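Local atomic coordinates of xylulose kinase (Escherichia coli, PDB entry 2ITM), a protein that catalyses the ATP-dependent phosphorylation of D-xylulose to D-xylulose 5-phosphate, and, less efficiently, that of 1-deoxy-D-xylulose. Residues I15-Q20 and L431-A436; L71-Q76 and L158-E163; T305-V310 and I314-Q319. All coordinates share one frame; numbering follows the deposited sequence.

Contact 1. Residues I15-Q20 and L431-A436; sequences ILLNEQ and LAQIAA
Gln-433 reaches out from helix 424-436 and lays its amide end over the tip of Leu-17, the closest approach being OE1 of Gln-433 to CD1 of Leu-17 at 4.0 Å. The two side chains cross at about a right angle, so the overlap is local: a methyl group against the end of an amide. In the actin-like ATPase fold of FGGY kinases this is a helix-on-sheet contact. Strand 11-17 belongs to the mixed sheet of the N-terminal domain, whereas the helix comes from the C-terminal FGGY domain, more than 400 residues further along the chain. The interface is small, burying 99 Å² in all, and Gln-433 supplies over half of that.

The torsions are consistent with this meeting. In Leu-17, CG stands opposite the carbonyl carbon and beside the backbone N (chi1 -84°), on a residue whose CB already points at the helix. Gln-433 has a stretched chain beyond CG (chi2 -158°), long enough to span the gap between the backbones. Even at their nearest, CA of Glu-19 and CA of Gln-433 are 8.7 Å apart. Leu-17 also rests on Ala-429 and Arg-430, one turn before Gln-433 in the helix, and both Leu-17 and Gln-433 touch Tyr-2 of the neighbouring strand 2-7.

Just past the strand the chain leaves the sheet, and Glu-19 is exposed. No hydrogen bond links the two segments: NE2 of Gln-433 faces the backbone O of Glu-19 from 3.7 Å.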
loop_
_atom_site.group_PDB
_atom_site.type_symbol
_atom_site.label_atom_id
_atom_site.label_comp_id
_atom_site.label_asym_id
_atom_site.label_seq_id
_atom_site.Cartn_x
_atom_site.Cartn_y
_atom_site.Cartn_z
ATOM N N ILE A 15 -27.666 -4.484 33.010
ATOM C CA ILE A 15 -26.918 -4.951 34.164
ATOM C C ILE A 15 -27.648 -4.775 35.483
ATOM O O ILE A 15 -28.514 -3.906 35.626
ATOM C CB ILE A 15 -25.544 -4.281 34.241
ATOM C CG1 ILE A 15 -25.657 -2.825 34.665
ATOM C CG2 ILE A 15 -24.774 -4.459 32.941
ATOM C CD1 ILE A 15 -24.351 -2.231 35.077
ATOM N N LEU A 16 -27.270 -5.595 36.449
ATOM C CA LEU A 16 -27.802 -5.531 37.793
ATOM C C LEU A 16 -26.691 -5.209 38.763
ATOM O O LEU A 16 -25.792 -6.029 38.926
ATOM C CB LEU A 16 -28.424 -6.861 38.132
ATOM C CG LEU A 16 -29.593 -6.967 39.097
ATOM C CD1 LEU A 16 -29.392 -8.084 40.057
ATOM C CD2 LEU A 16 -29.952 -5.701 39.798
ATOM N N LEU A 17 -26.769 -4.055 39.412
ATOM C CA LEU A 17 -25.784 -3.664 40.406
ATOM C C LEU A 17 -26.314 -3.943 41.789
ATOM O O LEU A 17 -27.475 -3.703 42.072
ATOM C CB LEU A 17 -25.478 -2.172 40.310
ATOM C CG LEU A 17 -24.480 -1.562 39.336
ATOM C CD1 LEU A 17 -24.044 -0.228 39.853
ATOM C CD2 LEU A 17 -23.289 -2.461 39.115
ATOM N N ASN A 18 -25.439 -4.415 42.664
ATOM C CA ASN A 18 -25.757 -4.541 44.075
ATOM C C ASN A 18 -25.657 -3.242 44.864
ATOM O O ASN A 18 -25.294 -2.210 44.333
ATOM C CB ASN A 18 -24.913 -5.641 44.721
ATOM C CG ASN A 18 -23.430 -5.326 44.719
ATOM O OD1 ASN A 18 -22.609 -6.218 44.757
ATOM N ND2 ASN A 18 -23.093 -4.060 44.680
ATOM N N GLU A 19 -25.987 -3.308 46.144
ATOM C CA GLU A 19 -25.848 -2.157 47.014
ATOM C C GLU A 19 -24.447 -1.577 46.963
ATOM O O GLU A 19 -24.275 -0.369 46.962
ATOM C CB GLU A 19 -26.243 -2.501 48.445
ATOM C CG GLU A 19 -27.321 -3.562 48.550
ATOM C CD GLU A 19 -26.879 -4.906 48.017
ATOM O OE1 GLU A 19 -27.516 -5.411 47.080
ATOM O OE2 GLU A 19 -25.890 -5.460 48.536
ATOM N N GLN A 20 -23.452 -2.443 46.892
ATOM C CA GLN A 20 -22.071 -2.015 46.924
ATOM C C GLN A 20 -21.582 -1.504 45.579
ATOM O O GLN A 20 -20.436 -1.107 45.438
ATOM C CB GLN A 20 -21.181 -3.148 47.418
ATOM C CG GLN A 20 -21.936 -4.290 48.069
ATOM C CD GLN A 20 -22.820 -3.831 49.200
ATOM O OE1 GLN A 20 -22.500 -2.870 49.888
ATOM N NE2 GLN A 20 -23.936 -4.514 49.394
ATOM N N LEU A 431 -26.018 6.393 37.843
ATOM C CA LEU A 431 -26.929 7.503 37.901
ATOM C C LEU A 431 -28.159 7.188 38.735
ATOM O O LEU A 431 -28.607 8.006 39.502
ATOM C CB LEU A 431 -27.277 7.990 36.502
ATOM C CG LEU A 431 -26.172 8.759 35.782
ATOM C CD1 LEU A 431 -26.455 8.856 34.322
ATOM C CD2 LEU A 431 -26.007 10.144 36.377
ATOM N N ALA A 432 -28.685 5.986 38.587
ATOM C CA ALA A 432 -29.811 5.540 39.385
ATOM C C ALA A 432 -29.477 5.462 40.877
ATOM O O ALA A 432 -30.265 5.862 41.711
ATOM C CB ALA A 432 -30.315 4.225 38.881
ATOM N N GLN A 433 -28.304 4.931 41.184
ATOM C CA GLN A 433 -27.742 5.008 42.499
ATOM C C GLN A 433 -27.780 6.382 43.120
ATOM O O GLN A 433 -28.196 6.538 44.244
ATOM C CB GLN A 433 -26.303 4.536 42.473
ATOM C CG GLN A 433 -26.140 3.090 42.739
ATOM C CD GLN A 433 -24.762 2.766 43.224
ATOM O OE1 GLN A 433 -23.809 2.829 42.466
ATOM N NE2 GLN A 433 -24.654 2.422 44.487
ATOM N N ILE A 434 -27.308 7.360 42.388
ATOM C CA ILE A 434 -27.289 8.732 42.838
ATOM C C ILE A 434 -28.686 9.168 43.240
ATOM O O ILE A 434 -28.917 9.610 44.335
ATOM C CB ILE A 434 -26.730 9.649 41.740
ATOM C CG1 ILE A 434 -25.269 9.326 41.453
ATOM C CG2 ILE A 434 -26.861 11.097 42.134
ATOM C CD1 ILE A 434 -24.608 10.308 40.556
ATOM N N ALA A 435 -29.628 9.018 42.328
ATOM C CA ALA A 435 -30.995 9.424 42.570
ATOM C C ALA A 435 -31.589 8.683 43.751
ATOM O O ALA A 435 -32.338 9.254 44.525
ATOM C CB ALA A 435 -31.829 9.198 41.338
ATOM N N ALA A 436 -31.247 7.411 43.885
ATOM C CA ALA A 436 -31.747 6.612 44.975
ATOM C C ALA A 436 -31.095 6.883 46.323
ATOM O O ALA A 436 -31.650 6.531 47.338
ATOM C CB ALA A 436 -31.698 5.148 44.652
#

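Contact 2. Residues L71-Q76 and L158-E163; sequences LGIAGQ and LRMTGE
Apolar contact between Met-160 and Ile-73 joins helix 152-161 to strand 70-75, a helix covering one face of the mixed sheet in the actin-like N-terminal domain of this FGGY kinase. The side chains approach tip to tip, with CE of Met-160 at 3.6 Å from CG2 of Ile-73. The same methyl lies more loosely against Leu-71, two residues back on the strand and on the same face, CE of Met-160 standing 4.4 Å from CD2 of Leu-71. A bend at the thioether (chi3 -60°) turns CE of Met-160 toward the strand. Ile-5 of the adjacent strand 2-7 touches all three residues and continues the apolar layer.

Polar interactions stay within the segments or lead elsewhere. Arg-159 forms a salt bridge to Glu-46 and a cation-pi contact with Trp-49. At the far end of the strand segment, Gln-76 belongs to the pocket and touches the bound D-xylulose.

Backbone bonding closes the helix: N of Gly-162 donates to O of Leu-158 at 2.7 Å, and Gly-162 then leaves helical geometry with positive phi. The side chain of Thr-161, the last helical residue, adds an ST turn: OG1 of Thr-161 accepts from N of Glu-163 at 3.2 Å (N-H...O 157°).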
loop_
_atom_site.group_PDB
_atom_site.type_symbol
_atom_site.label_atom_id
_atom_site.label_comp_id
_atom_site.label_asym_id
_atom_site.label_seq_id
_atom_site.Cartn_x
_atom_site.Cartn_y
_atom_site.Cartn_z
ATOM N N LEU A 71 -33.702 2.722 38.368
ATOM C CA LEU A 71 -33.279 2.303 37.039
ATOM C C LEU A 71 -32.787 3.454 36.160
ATOM O O LEU A 71 -33.403 4.503 36.098
ATOM C CB LEU A 71 -34.387 1.536 36.339
ATOM C CG LEU A 71 -34.098 1.047 34.929
ATOM C CD1 LEU A 71 -34.894 -0.182 34.574
ATOM C CD2 LEU A 71 -34.359 2.149 33.947
ATOM N N GLY A 72 -31.674 3.216 35.483
ATOM C CA GLY A 72 -31.090 4.161 34.558
ATOM C C GLY A 72 -30.957 3.642 33.144
ATOM O O GLY A 72 -30.845 2.458 32.916
ATOM N N ILE A 73 -30.962 4.569 32.198
ATOM C CA ILE A 73 -30.732 4.267 30.796
ATOM C C ILE A 73 -29.614 5.102 30.178
ATOM O O ILE A 73 -29.406 6.252 30.534
ATOM C CB ILE A 73 -32.020 4.396 29.957
ATOM C CG1 ILE A 73 -32.396 5.855 29.776
ATOM C CG2 ILE A 73 -33.149 3.666 30.589
ATOM C CD1 ILE A 73 -33.860 6.094 29.881
ATOM N N ALA A 74 -28.905 4.488 29.243
ATOM C CA ALA A 74 -28.043 5.196 28.322
ATOM C C ALA A 74 -28.249 4.684 26.898
ATOM O O ALA A 74 -28.867 3.649 26.700
ATOM C CB ALA A 74 -26.587 5.018 28.707
ATOM N N GLY A 75 -27.732 5.415 25.926
ATOM C CA GLY A 75 -28.097 5.202 24.543
ATOM C C GLY A 75 -27.160 5.774 23.501
ATOM O O GLY A 75 -26.539 6.804 23.698
ATOM N N GLN A 76 -27.079 5.076 22.384
ATOM C CA GLN A 76 -26.598 5.642 21.144
ATOM C C GLN A 76 -27.163 7.038 20.912
ATOM O O GLN A 76 -28.357 7.256 20.977
ATOM C CB GLN A 76 -26.900 4.711 19.964
ATOM C CG GLN A 76 -28.371 4.479 19.703
ATOM C CD GLN A 76 -28.662 3.874 18.343
ATOM O OE1 GLN A 76 -28.454 4.501 17.324
ATOM N NE2 GLN A 76 -29.165 2.657 18.342
ATOM N N LEU A 158 -40.031 6.557 27.259
ATOM C CA LEU A 158 -41.458 6.718 27.009
ATOM C C LEU A 158 -42.209 5.390 27.024
ATOM O O LEU A 158 -43.238 5.261 27.655
ATOM C CB LEU A 158 -41.690 7.454 25.698
ATOM C CG LEU A 158 -43.126 7.517 25.196
ATOM C CD1 LEU A 158 -43.888 8.556 25.944
ATOM C CD2 LEU A 158 -43.182 7.767 23.708
ATOM N N ARG A 159 -41.656 4.387 26.363
ATOM C CA ARG A 159 -42.194 3.036 26.422
ATOM C C ARG A 159 -42.201 2.416 27.824
ATOM O O ARG A 159 -43.081 1.640 28.151
ATOM C CB ARG A 159 -41.487 2.130 25.424
ATOM C CG ARG A 159 -41.969 2.284 23.992
ATOM C CD ARG A 159 -43.405 1.861 23.765
ATOM N NE ARG A 159 -43.549 0.928 22.644
ATOM C CZ ARG A 159 -43.564 -0.378 22.763
ATOM N NH1 ARG A 159 -43.445 -0.935 23.949
ATOM N NH2 ARG A 159 -43.681 -1.138 21.698
ATOM N N MET A 160 -41.223 2.787 28.644
ATOM C CA MET A 160 -41.111 2.288 29.990
ATOM C C MET A 160 -41.909 3.079 31.032
ATOM O O MET A 160 -42.327 2.526 32.031
ATOM C CB MET A 160 -39.651 2.221 30.414
ATOM C CG MET A 160 -38.850 1.101 29.810
ATOM S SD MET A 160 -37.233 0.961 30.570
ATOM C CE MET A 160 -36.568 2.543 30.198
ATOM N N THR A 161 -42.104 4.370 30.789
ATOM C CA THR A 161 -42.658 5.279 31.784
ATOM C C THR A 161 -43.871 6.063 31.362
ATOM O O THR A 161 -44.584 6.594 32.190
ATOM C CB THR A 161 -41.608 6.263 32.293
ATOM O OG1 THR A 161 -41.216 7.150 31.245
ATOM C CG2 THR A 161 -40.360 5.551 32.688
ATOM N N GLY A 162 -44.082 6.160 30.058
ATOM C CA GLY A 162 -45.062 7.069 29.502
ATOM C C GLY A 162 -44.728 8.549 29.563
ATOM O O GLY A 162 -45.582 9.375 29.297
ATOM N N GLU A 163 -43.490 8.883 29.902
ATOM C CA GLU A 163 -43.066 10.273 29.966
ATOM C C GLU A 163 -42.200 10.643 28.770
ATOM O O GLU A 163 -41.554 9.785 28.191
ATOM C CB GLU A 163 -42.295 10.566 31.256
ATOM C CG GLU A 163 -42.843 9.921 32.519
ATOM C CD GLU A 163 -44.120 10.569 32.973
ATOM O OE1 GLU A 163 -44.469 11.613 32.417
ATOM O OE2 GLU A 163 -44.774 10.045 33.858
#

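Contact 3. Residues T305-V310 and I314-Q319; sequences TGLSNV and IAAAQQ
Ile-314 lies beside the carbonyl of Val-310, and its side chain can be followed along that oxygen. CB of Ile-314 is 3.7 Å from O of Val-310; CG1 of Ile-314 swings slightly wider, to 4.2 Å from the same oxygen; CD1 of Ile-314 folds back to 3.6 Å from it. This return comes from a chi2 of 86°, which bends the ethyl arm instead of extending it. Beyond the two segments, Ile-314 packs on Leu-366, Ser-399 and Tyr-401, so neighbouring helices 358-381 and 400-410 border it.

The backbone N of Ile-314 also points to O of Val-310, but at 3.5 Å the hydrogen bond is weak, although fairly straight at 158°. Its four-residue spacing is that of the alpha-helix, and it falls in the opening turn of helix 310-316, with Asn-309 at the N-cap position. The loop before it comes from helix 294-304, in the C-terminal FGGY domain.

That loop folds back on the helix it precedes through Leu-307. With CG beside the backbone N (chi1 -61°), its side chain extends to Ala-316, where CD1 of Leu-307 meets CB of Ala-316 at 3.3 Å, tighter than usual van der Waals contact.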
loop_
_atom_site.group_PDB
_atom_site.type_symbol
_atom_site.label_atom_id
_atom_site.label_comp_id
_atom_site.label_asym_id
_atom_site.label_seq_id
_atom_site.Cartn_x
_atom_site.Cartn_y
_atom_site.Cartn_z
ATOM N N THR A 305 0.730 -9.074 10.061
ATOM C CA THR A 305 2.133 -9.453 10.037
ATOM C C THR A 305 2.126 -10.944 10.309
ATOM O O THR A 305 3.163 -11.549 10.538
ATOM C CB THR A 305 3.030 -8.718 11.048
ATOM O OG1 THR A 305 2.451 -8.768 12.352
ATOM C CG2 THR A 305 3.073 -7.249 10.745
ATOM N N GLY A 306 0.941 -11.530 10.273
ATOM C CA GLY A 306 0.782 -12.947 10.495
ATOM C C GLY A 306 1.220 -13.376 11.869
ATOM O O GLY A 306 1.221 -14.556 12.182
ATOM N N LEU A 307 1.585 -12.408 12.695
ATOM C CA LEU A 307 1.718 -12.629 14.122
ATOM C C LEU A 307 0.408 -13.054 14.762
ATOM O O LEU A 307 -0.665 -12.719 14.278
ATOM C CB LEU A 307 2.249 -11.375 14.795
ATOM C CG LEU A 307 3.617 -11.025 14.240
ATOM C CD1 LEU A 307 4.317 -9.970 15.042
ATOM C CD2 LEU A 307 4.423 -12.289 14.180
ATOM N N SER A 308 0.505 -13.794 15.855
ATOM C CA SER A 308 -0.581 -14.652 16.304
ATOM C C SER A 308 -1.519 -13.888 17.225
ATOM O O SER A 308 -2.737 -13.998 17.133
ATOM C CB SER A 308 -0.014 -15.861 17.042
ATOM O OG SER A 308 -1.001 -16.854 17.233
ATOM N N ASN A 309 -0.931 -13.101 18.109
ATOM C CA ASN A 309 -1.647 -12.533 19.227
ATOM C C ASN A 309 -1.011 -11.211 19.605
ATOM O O ASN A 309 0.074 -10.877 19.143
ATOM C CB ASN A 309 -1.598 -13.487 20.414
ATOM C CG ASN A 309 -0.191 -13.908 20.744
ATOM O OD1 ASN A 309 0.383 -14.770 20.097
ATOM N ND2 ASN A 309 0.379 -13.287 21.758
ATOM N N VAL A 310 -1.697 -10.447 20.437
ATOM C CA VAL A 310 -1.362 -9.053 20.572
ATOM C C VAL A 310 -0.035 -8.900 21.277
ATOM O O VAL A 310 0.496 -7.804 21.394
ATOM C CB VAL A 310 -2.446 -8.263 21.276
ATOM C CG1 VAL A 310 -1.830 -7.199 22.109
ATOM C CG2 VAL A 310 -3.357 -7.641 20.269
ATOM N N ILE A 314 3.680 -7.351 20.072
ATOM C CA ILE A 314 4.380 -6.342 20.869
ATOM C C ILE A 314 5.800 -6.805 21.068
ATOM O O ILE A 314 6.690 -6.017 21.353
ATOM C CB ILE A 314 3.640 -6.109 22.188
ATOM C CG1 ILE A 314 3.137 -4.682 22.301
ATOM C CG2 ILE A 314 4.541 -6.390 23.343
ATOM C CD1 ILE A 314 1.802 -4.470 21.654
ATOM N N ALA A 315 6.018 -8.120 20.900
ATOM C CA ALA A 315 7.351 -8.672 21.060
ATOM C C ALA A 315 8.157 -8.627 19.780
ATOM O O ALA A 315 9.360 -8.415 19.812
ATOM C CB ALA A 315 7.283 -10.080 21.588
ATOM N N ALA A 316 7.502 -8.839 18.650
ATOM C CA ALA A 316 8.186 -8.734 17.392
ATOM C C ALA A 316 8.862 -7.378 17.311
ATOM O O ALA A 316 9.987 -7.262 16.858
ATOM C CB ALA A 316 7.204 -8.893 16.262
ATOM N N ALA A 317 8.153 -6.344 17.772
ATOM C CA ALA A 317 8.508 -4.969 17.515
ATOM C C ALA A 317 9.762 -4.579 18.275
ATOM O O ALA A 317 10.472 -3.659 17.892
ATOM C CB ALA A 317 7.367 -4.073 17.888
ATOM N N GLN A 318 10.019 -5.290 19.340
ATOM C CA GLN A 318 11.194 -5.043 20.151
ATOM C C GLN A 318 12.434 -5.667 19.541
ATOM O O GLN A 318 13.548 -5.269 19.834
ATOM C CB GLN A 318 10.974 -5.566 21.558
ATOM C CG GLN A 318 10.023 -4.728 22.357
ATOM C CD GLN A 318 9.598 -5.405 23.629
ATOM O OE1 GLN A 318 9.238 -6.576 23.622
ATOM N NE2 GLN A 318 9.637 -4.669 24.729
ATOM N N GLN A 319 12.224 -6.642 18.670
ATOM C CA GLN A 319 13.288 -7.158 17.828
ATOM C C GLN A 319 13.531 -6.293 16.598
ATOM O O GLN A 319 14.292 -6.672 15.732
ATOM C CB GLN A 319 12.985 -8.615 17.407
ATOM C CG GLN A 319 12.922 -9.605 18.568
ATOM C CD GLN A 319 13.698 -9.144 19.797
ATOM O OE1 GLN A 319 14.926 -9.154 19.801
ATOM N NE2 GLN A 319 12.983 -8.727 20.844
#

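Overall arrangement
Contacts 1 and 2 are neighbours on the N-terminal sheet, their centres 16 Å apart, and they touch: CB of Ala-432 packs 3.7 Å from N of Leu-71. Both contact 2 and contact 3 are nested, in sequence, inside the loop contact 1 closes. Contact 3 is remote, its centre 42 Å from that of contact 1 and 45 Å from that of contact 2, across the chain's centre from the latter. Contact 2 lies nearest the active site: Gln-76 lines the sugar pocket, and the side chain of Ile-73 is about 8 Å from that of Asp-6, thought important for activity, about 10 Å from that of Asp-233, the probable proton acceptor, and about 13 Å from bound D-xylulose.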